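Local coordinates for protein malonyl CoA reductase (malonate semialdehyde-forming) (Sulfolobus tokodaii, PDB 2EP5) that probably catalyses the NADPH-dependent reduction of malonyl-CoA to malonate semialdehyde and belongs to the aspartate-semialdehyde dehydrogenase family, at residues Ser8-Thr13 with Asp79-Ala84; Val35-Ser40 with Leu65-Thr70; Lys202-Lys207 with Val233-Val238. One frame throughout, in Å; residues are numbered along the deposited sequence.

Contact 1. Residues Ser8-Thr13 with Asp79-Ala84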
# COMPACT_ATOMS: atom_id res chain seq x y z
N SER A 8 -19.46 16.43 -28.05
CA SER A 8 -18.04 16.76 -27.93
C SER A 8 -17.72 16.61 -26.44
O SER A 8 -18.63 16.61 -25.61
CB SER A 8 -17.77 18.19 -28.40
OG SER A 8 -18.30 19.13 -27.49
N LEU A 9 -16.44 16.50 -26.11
CA LEU A 9 -16.04 16.33 -24.72
C LEU A 9 -14.91 17.26 -24.29
O LEU A 9 -13.81 17.21 -24.85
CB LEU A 9 -15.63 14.87 -24.48
CG LEU A 9 -15.16 14.49 -23.06
CD1 LEU A 9 -16.30 14.65 -22.07
CD2 LEU A 9 -14.65 13.05 -23.06
N LEU A 10 -15.19 18.11 -23.30
CA LEU A 10 -14.20 19.03 -22.75
C LEU A 10 -13.46 18.33 -21.60
O LEU A 10 -14.07 17.60 -20.83
CB LEU A 10 -14.89 20.30 -22.23
CG LEU A 10 -15.18 21.46 -23.21
CD1 LEU A 10 -15.65 20.95 -24.57
CD2 LEU A 10 -16.23 22.36 -22.58
N GLY A 11 -12.15 18.56 -21.50
CA GLY A 11 -11.38 17.91 -20.45
C GLY A 11 -11.51 16.40 -20.62
O GLY A 11 -11.97 15.71 -19.71
N SER A 12 -11.10 15.91 -21.78
CA SER A 12 -11.18 14.49 -22.12
C SER A 12 -9.93 13.71 -21.76
O SER A 12 -9.89 12.49 -21.87
CB SER A 12 -11.42 14.34 -23.63
OG SER A 12 -10.32 14.86 -24.36
N THR A 13 -8.91 14.43 -21.31
CA THR A 13 -7.62 13.84 -20.95
C THR A 13 -7.51 13.32 -19.52
O THR A 13 -6.74 12.40 -19.25
CB THR A 13 -6.50 14.88 -21.24
OG1 THR A 13 -6.17 14.84 -22.63
CG2 THR A 13 -5.28 14.63 -20.41
N ASP A 79 -24.15 18.62 -31.27
CA ASP A 79 -25.50 18.68 -30.73
C ASP A 79 -25.47 19.03 -29.25
O ASP A 79 -26.28 19.83 -28.79
CB ASP A 79 -26.22 17.34 -30.93
CG ASP A 79 -26.71 17.15 -32.35
OD1 ASP A 79 -27.49 18.00 -32.83
OD2 ASP A 79 -26.33 16.14 -32.97
N VAL A 80 -24.54 18.42 -28.52
CA VAL A 80 -24.41 18.68 -27.09
C VAL A 80 -22.94 18.64 -26.68
O VAL A 80 -22.17 17.81 -27.15
CB VAL A 80 -25.16 17.61 -26.25
CG1 VAL A 80 -24.98 17.89 -24.76
CG2 VAL A 80 -26.63 17.61 -26.62
N VAL A 81 -22.55 19.56 -25.81
CA VAL A 81 -21.18 19.60 -25.34
C VAL A 81 -21.16 19.06 -23.92
O VAL A 81 -21.88 19.55 -23.06
CB VAL A 81 -20.63 21.03 -25.31
CG1 VAL A 81 -19.18 21.01 -24.87
CG2 VAL A 81 -20.76 21.67 -26.68
N LEU A 82 -20.35 18.02 -23.71
CA LEU A 82 -20.21 17.43 -22.38
C LEU A 82 -18.91 17.98 -21.82
O LEU A 82 -17.96 18.23 -22.57
CB LEU A 82 -20.14 15.91 -22.48
CG LEU A 82 -21.21 15.21 -23.32
CD1 LEU A 82 -21.14 13.72 -23.03
CD2 LEU A 82 -22.60 15.73 -23.00
N SER A 83 -18.85 18.17 -20.51
CA SER A 83 -17.66 18.74 -19.90
C SER A 83 -17.17 18.03 -18.65
O SER A 83 -17.94 17.72 -17.73
CB SER A 83 -17.90 20.21 -19.57
OG SER A 83 -16.74 20.82 -19.04
N ALA A 84 -15.86 17.79 -18.62
CA ALA A 84 -15.20 17.15 -17.49
C ALA A 84 -14.01 18.04 -17.13
O ALA A 84 -13.04 17.58 -16.54
CB ALA A 84 -14.73 15.76 -17.87

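Contact 2. Residues Val35-Ser40 with Leu65-Thr70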
# COMPACT_ATOMS: atom_id res chain seq x y z
N VAL A 35 -13.08 15.81 -29.07
CA VAL A 35 -12.53 15.78 -27.73
C VAL A 35 -11.62 16.99 -27.62
O VAL A 35 -10.94 17.36 -28.58
CB VAL A 35 -11.71 14.49 -27.46
CG1 VAL A 35 -12.63 13.30 -27.42
CG2 VAL A 35 -10.66 14.31 -28.55
N SER A 36 -11.63 17.60 -26.44
CA SER A 36 -10.84 18.78 -26.19
C SER A 36 -9.89 18.54 -25.03
O SER A 36 -10.14 17.69 -24.18
CB SER A 36 -11.77 19.96 -25.88
OG SER A 36 -11.04 21.15 -25.65
N ALA A 37 -8.79 19.28 -25.02
CA ALA A 37 -7.78 19.17 -23.98
C ALA A 37 -7.05 20.51 -23.92
O ALA A 37 -7.53 21.50 -24.48
CB ALA A 37 -6.80 18.05 -24.30
N SER A 38 -5.91 20.53 -23.25
CA SER A 38 -5.12 21.75 -23.12
C SER A 38 -4.70 22.26 -24.50
O SER A 38 -4.56 21.49 -25.45
CB SER A 38 -3.89 21.50 -22.24
OG SER A 38 -3.00 20.59 -22.87
N PRO A 39 -4.48 23.58 -24.61
CA PRO A 39 -4.07 24.29 -25.83
C PRO A 39 -2.93 23.67 -26.64
O PRO A 39 -3.05 23.51 -27.85
CB PRO A 39 -3.70 25.68 -25.30
CG PRO A 39 -4.67 25.87 -24.18
CD PRO A 39 -4.60 24.53 -23.48
N SER A 40 -1.83 23.34 -25.97
CA SER A 40 -0.68 22.75 -26.64
C SER A 40 -0.96 21.41 -27.32
O SER A 40 -0.18 20.96 -28.14
CB SER A 40 0.47 22.58 -25.65
OG SER A 40 0.08 21.81 -24.53
N LEU A 65 -9.42 10.82 -33.09
CA LEU A 65 -10.20 12.05 -32.97
C LEU A 65 -9.25 13.21 -32.71
O LEU A 65 -8.41 13.16 -31.80
CB LEU A 65 -11.21 11.94 -31.82
CG LEU A 65 -12.33 10.91 -31.98
CD1 LEU A 65 -13.20 10.88 -30.73
CD2 LEU A 65 -13.17 11.26 -33.21
N PRO A 66 -9.35 14.28 -33.50
CA PRO A 66 -8.47 15.44 -33.33
C PRO A 66 -8.84 16.26 -32.10
O PRO A 66 -10.03 16.37 -31.76
CB PRO A 66 -8.68 16.21 -34.62
CG PRO A 66 -10.17 16.03 -34.84
CD PRO A 66 -10.39 14.56 -34.52
N ILE A 67 -7.84 16.81 -31.42
CA ILE A 67 -8.07 17.63 -30.24
C ILE A 67 -8.45 19.04 -30.71
O ILE A 67 -7.75 19.65 -31.51
CB ILE A 67 -6.81 17.73 -29.34
CG1 ILE A 67 -6.33 16.34 -28.91
CG2 ILE A 67 -7.13 18.57 -28.10
CD1 ILE A 67 -7.30 15.59 -28.02
N VAL A 68 -9.57 19.54 -30.21
CA VAL A 68 -10.03 20.87 -30.57
C VAL A 68 -9.97 21.78 -29.35
O VAL A 68 -9.80 21.32 -28.21
CB VAL A 68 -11.48 20.83 -31.11
CG1 VAL A 68 -11.52 19.98 -32.38
CG2 VAL A 68 -12.42 20.25 -30.06
N SER A 69 -10.11 23.08 -29.58
CA SER A 69 -10.08 24.05 -28.50
C SER A 69 -11.39 23.98 -27.74
O SER A 69 -12.33 23.28 -28.14
CB SER A 69 -9.90 25.46 -29.04
OG SER A 69 -11.13 25.95 -29.55
N THR A 70 -11.46 24.74 -26.65
CA THR A 70 -12.65 24.80 -25.82
C THR A 70 -13.57 25.94 -26.27
O THR A 70 -14.58 26.23 -25.64
CB THR A 70 -12.26 25.02 -24.34
OG1 THR A 70 -11.45 26.19 -24.23
CG2 THR A 70 -11.48 23.83 -23.82

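Contact 3. Residues Lys202-Lys207 with Val233-Val238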
# COMPACT_ATOMS: atom_id res chain seq x y z
N LYS A 202 -10.08 19.67 1.04
CA LYS A 202 -10.50 21.05 0.77
C LYS A 202 -11.84 21.23 0.05
O LYS A 202 -12.05 20.71 -1.04
CB LYS A 202 -9.41 21.76 -0.04
CG LYS A 202 -9.79 23.14 -0.56
CD LYS A 202 -9.48 24.22 0.45
CE LYS A 202 -8.29 25.05 -0.01
NZ LYS A 202 -8.57 25.69 -1.32
N GLY A 203 -12.74 21.99 0.69
CA GLY A 203 -14.04 22.29 0.12
C GLY A 203 -15.03 21.16 -0.10
O GLY A 203 -16.17 21.41 -0.49
N GLU A 204 -14.62 19.93 0.16
CA GLU A 204 -15.49 18.77 -0.04
C GLU A 204 -16.69 18.74 0.88
O GLU A 204 -17.79 18.42 0.45
CB GLU A 204 -14.70 17.48 0.15
CG GLU A 204 -15.39 16.24 -0.41
CD GLU A 204 -15.36 16.19 -1.94
OE1 GLU A 204 -14.85 17.17 -2.56
OE2 GLU A 204 -15.83 15.19 -2.51
N GLU A 205 -16.49 19.06 2.15
CA GLU A 205 -17.58 19.01 3.13
C GLU A 205 -18.70 20.01 2.87
O GLU A 205 -19.87 19.67 3.00
CB GLU A 205 -16.99 19.15 4.54
CG GLU A 205 -16.03 18.02 4.84
CD GLU A 205 -15.07 18.29 5.99
OE1 GLU A 205 -14.54 19.41 6.10
OE2 GLU A 205 -14.83 17.35 6.77
N ASP A 206 -18.34 21.23 2.48
CA ASP A 206 -19.34 22.24 2.20
C ASP A 206 -20.12 21.91 0.93
O ASP A 206 -21.34 22.08 0.88
CB ASP A 206 -18.66 23.60 2.07
CG ASP A 206 -19.65 24.75 2.07
OD1 ASP A 206 -20.46 24.82 3.03
OD2 ASP A 206 -19.62 25.57 1.13
N LYS A 207 -19.42 21.42 -0.10
CA LYS A 207 -20.07 21.04 -1.35
C LYS A 207 -21.05 19.89 -1.15
O LYS A 207 -22.13 19.86 -1.76
CB LYS A 207 -19.02 20.60 -2.38
CG LYS A 207 -18.15 21.71 -2.92
CD LYS A 207 -17.10 21.16 -3.86
CE LYS A 207 -16.14 22.23 -4.33
NZ LYS A 207 -14.99 21.64 -5.07
N VAL A 233 -20.66 17.09 7.77
CA VAL A 233 -19.86 16.04 7.17
C VAL A 233 -18.36 16.17 7.37
O VAL A 233 -17.83 17.27 7.44
CB VAL A 233 -20.20 15.88 5.65
CG1 VAL A 233 -21.18 16.98 5.23
CG2 VAL A 233 -18.95 15.91 4.80
N THR A 234 -17.71 15.02 7.48
CA THR A 234 -16.27 14.94 7.65
C THR A 234 -15.74 14.07 6.51
O THR A 234 -16.03 12.86 6.45
CB THR A 234 -15.94 14.30 9.01
OG1 THR A 234 -16.62 15.02 10.05
CG2 THR A 234 -14.44 14.32 9.28
N SER A 235 -14.99 14.68 5.60
CA SER A 235 -14.45 13.95 4.46
C SER A 235 -12.98 13.58 4.66
O SER A 235 -12.12 14.44 4.87
CB SER A 235 -14.61 14.78 3.18
OG SER A 235 -15.96 15.10 2.96
N ILE A 236 -12.71 12.28 4.55
CA ILE A 236 -11.38 11.75 4.76
C ILE A 236 -10.82 11.05 3.53
O ILE A 236 -11.55 10.36 2.82
CB ILE A 236 -11.41 10.77 5.95
CG1 ILE A 236 -11.83 11.52 7.21
CG2 ILE A 236 -10.05 10.12 6.13
CD1 ILE A 236 -12.11 10.63 8.39
N ARG A 237 -9.53 11.24 3.29
CA ARG A 237 -8.86 10.61 2.17
C ARG A 237 -8.18 9.34 2.67
O ARG A 237 -7.45 9.37 3.66
CB ARG A 237 -7.81 11.53 1.57
CG ARG A 237 -7.20 11.01 0.27
CD ARG A 237 -7.38 12.05 -0.83
NE ARG A 237 -8.63 11.89 -1.57
CZ ARG A 237 -9.22 12.86 -2.25
NH1 ARG A 237 -8.69 14.07 -2.29
NH2 ARG A 237 -10.35 12.61 -2.91
N VAL A 238 -8.45 8.22 1.99
CA VAL A 238 -7.87 6.93 2.35
C VAL A 238 -7.07 6.39 1.15
O VAL A 238 -7.31 6.80 0.01
CB VAL A 238 -8.98 5.92 2.73
CG1 VAL A 238 -9.63 6.35 4.03
CG2 VAL A 238 -10.02 5.84 1.62

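Contact 1. Residues Ser8-Thr13 with Asp79-Ala84
The carbonyl oxygen of Leu82 is held by one hydrogen bond and a weaker CA-H...O contact, both from the strand of Ser8-Leu10. Leu10 N donates to Leu82 O at 2.9 Å along an almost straight N-H line (168°), from within the carbonyl plane, and the CA-H of Leu9 supplies the weaker contact. Three more backbone bonds continue the parallel pairing. Ser8 N reaches Val80 O at 3.2 Å, nearly along the C=O axis, Leu82 N returns to Ser8 O from above the carbonyl plane, and Ala84 N closes on Leu10 O at 2.9 Å, again from above the plane. Ser8 lies beside Val81, Leu9 beside Leu82 and Leu10 beside Ser83.

These are strands 5-10 and 80-83 of the Rossmann fold, neighbours at the centre of its parallel sheet, where the order of strands reverses; at their C-terminal ends, as in other Rossmann folds, the dinucleotide is expected to bind. There strand 5-10 gives way to the glycine-rich turn of this family. Gly11 suits its start: with phi at +59° and no CB, it leaves room for Ala84 O, while the small Ala84 lays its CB 3.3 Å from Gly11 O.

On one face, branched and polar side chains alternate. Leu10 CD1 crosses Val81 CG1 obliquely at 3.5 Å. Ser8 is small enough to sit beside Val81, its OG 3.3 Å from Val81 CG1; this buried hydroxyl finds no hydrogen-bonding partner in the model. Ser83 OG, turned anti to its own backbone N (-177°), brushes Leu10 CB but is hydrogen-bonded to Glu94. On the opposite face Leu9 CD1 leans obliquely over Leu82 CB at 4.1 Å, and Met20 of helix 15-24 touches both leucines.

Contact 2. Residues Val35-Ser40 with Leu65-Thr70
The flat carbonyl group of Val35 has an apolar methyl on each face and a donor at its oxygen end. Val68 CG2 lies over one face, 3.6 Å from Val35 O; Ile67 CD1 stands over the opposite face, farther off. In the carbonyl plane Val68 N donates to Val35 O at 3.0 Å with an N-H angle of 162°, and the CA-H of Ile67 approaches the same oxygen, so one acceptor serves two donors of unequal strength.

The second carbonyl, that of Val68, is met by a side chain. Ser36 OG donates to Val68 O at 2.8 Å from above the carbonyl plane. The serine holds its hydroxyl anti to the backbone N (-179°), which carries it across to the other segment, where Thr70 CG2 packs 3.3 Å from Ser36 OG. A short polar side chain suits this place: Ala37 N, the next backbone donor, stays 3.9 Å from Val68 O without bonding to it, and the hydroxyl takes the oxygen instead.

Apolar contacts fill the other side of the chain. Val35 CG2 crosses Ile67 CD1 obliquely at 3.6 Å and also touches Leu65 CB, while Ile67 CG2 meets Ala37 CB at 3.8 Å; branched Ile67 thus gives its two methyls to two different residues.

Strand 67-68 is thus a short, weakly bonded edge of the Rossmann sheet, laid parallel to the end of strand 30-36, whose other side pairs with strand 5-10, and Tyr46 of helix 46-49 packs on both Val35 and Ile67.

Contact 3. Residues Lys202-Lys207 with Val233-Val238
Glu205, in the first turn of helix 204-215, reaches from the helix to strand 230-237 with its OE2, which accepts the backbone N-H of Ser235 at 2.9 Å. The pair belongs to the α/β dimerisation domain of the semialdehyde dehydrogenases, a GAPDH-like fold in which the helix packs on the outermost strand of a mixed sheet. The N-H angle is 151°, and the donor comes from above the carboxylate plane. Glu205 suits the place because its chain, with CG anti to the carbonyl carbon and extended beyond it, is long enough to span the gap. Its aliphatic part packs as well: CG lies 3.6 Å from Val233 CG2 and 3.5 Å from Ser235 OG.

The carboxylate also passes close to an acceptor, Glu205 OE2 lying 3.1 Å from Val233 O. Such crowding would tend to favour protonation, but Arg312 of the second subunit forms a salt bridge with the same OE2 and probably keeps it ionised. Thr234 binds Arg321 of that subunit through its hydroxyl, so this edge of the sheet takes part in the dimer interface.

A second shell sets these groups in place. Gly203 occupies the N-cap, with a positive phi (66°) that glycine adopts easily, and its carbonyl receives the N-H of Lys207 to start the helix. Ser235, small enough to fit beneath the helix, has its hydroxyl hydrogen-bonded to Thr176 on the adjoining strand.

Glu204 also faces the strand, but its chain bends at chi2 (73°) to send the carboxylate toward the predicted catalytic Cys151 and His244, each about 5 Å from its side chain. Asn150, Thr152 and Gln178 all hydrogen-bond to its OE2, while its CG rests 3.6 Å from Ser235 OG.

Contacts 1 and 2 belong to one Rossmann sheet and share the adjacency of strands 5-10 and 30-36: Leu9 O lies 2.7 Å from Ser36 N, and Ser12 OG lies 2.8 Å from Ser36 O. Contact 1 is the buried core pair, held by regular backbone bonding; contact 2 is the partly buried edge, where a serine side chain helps a sparse pairing. Contact 3 lies in the other domain, its centre about 26 Å from that of contact 1 and 31 Å from that of contact 2. It is buried like contact 1 but joins a helix to a strand through one carboxylate, probably ionised and shared with a second subunit, while another turns to the predicted catalytic residues.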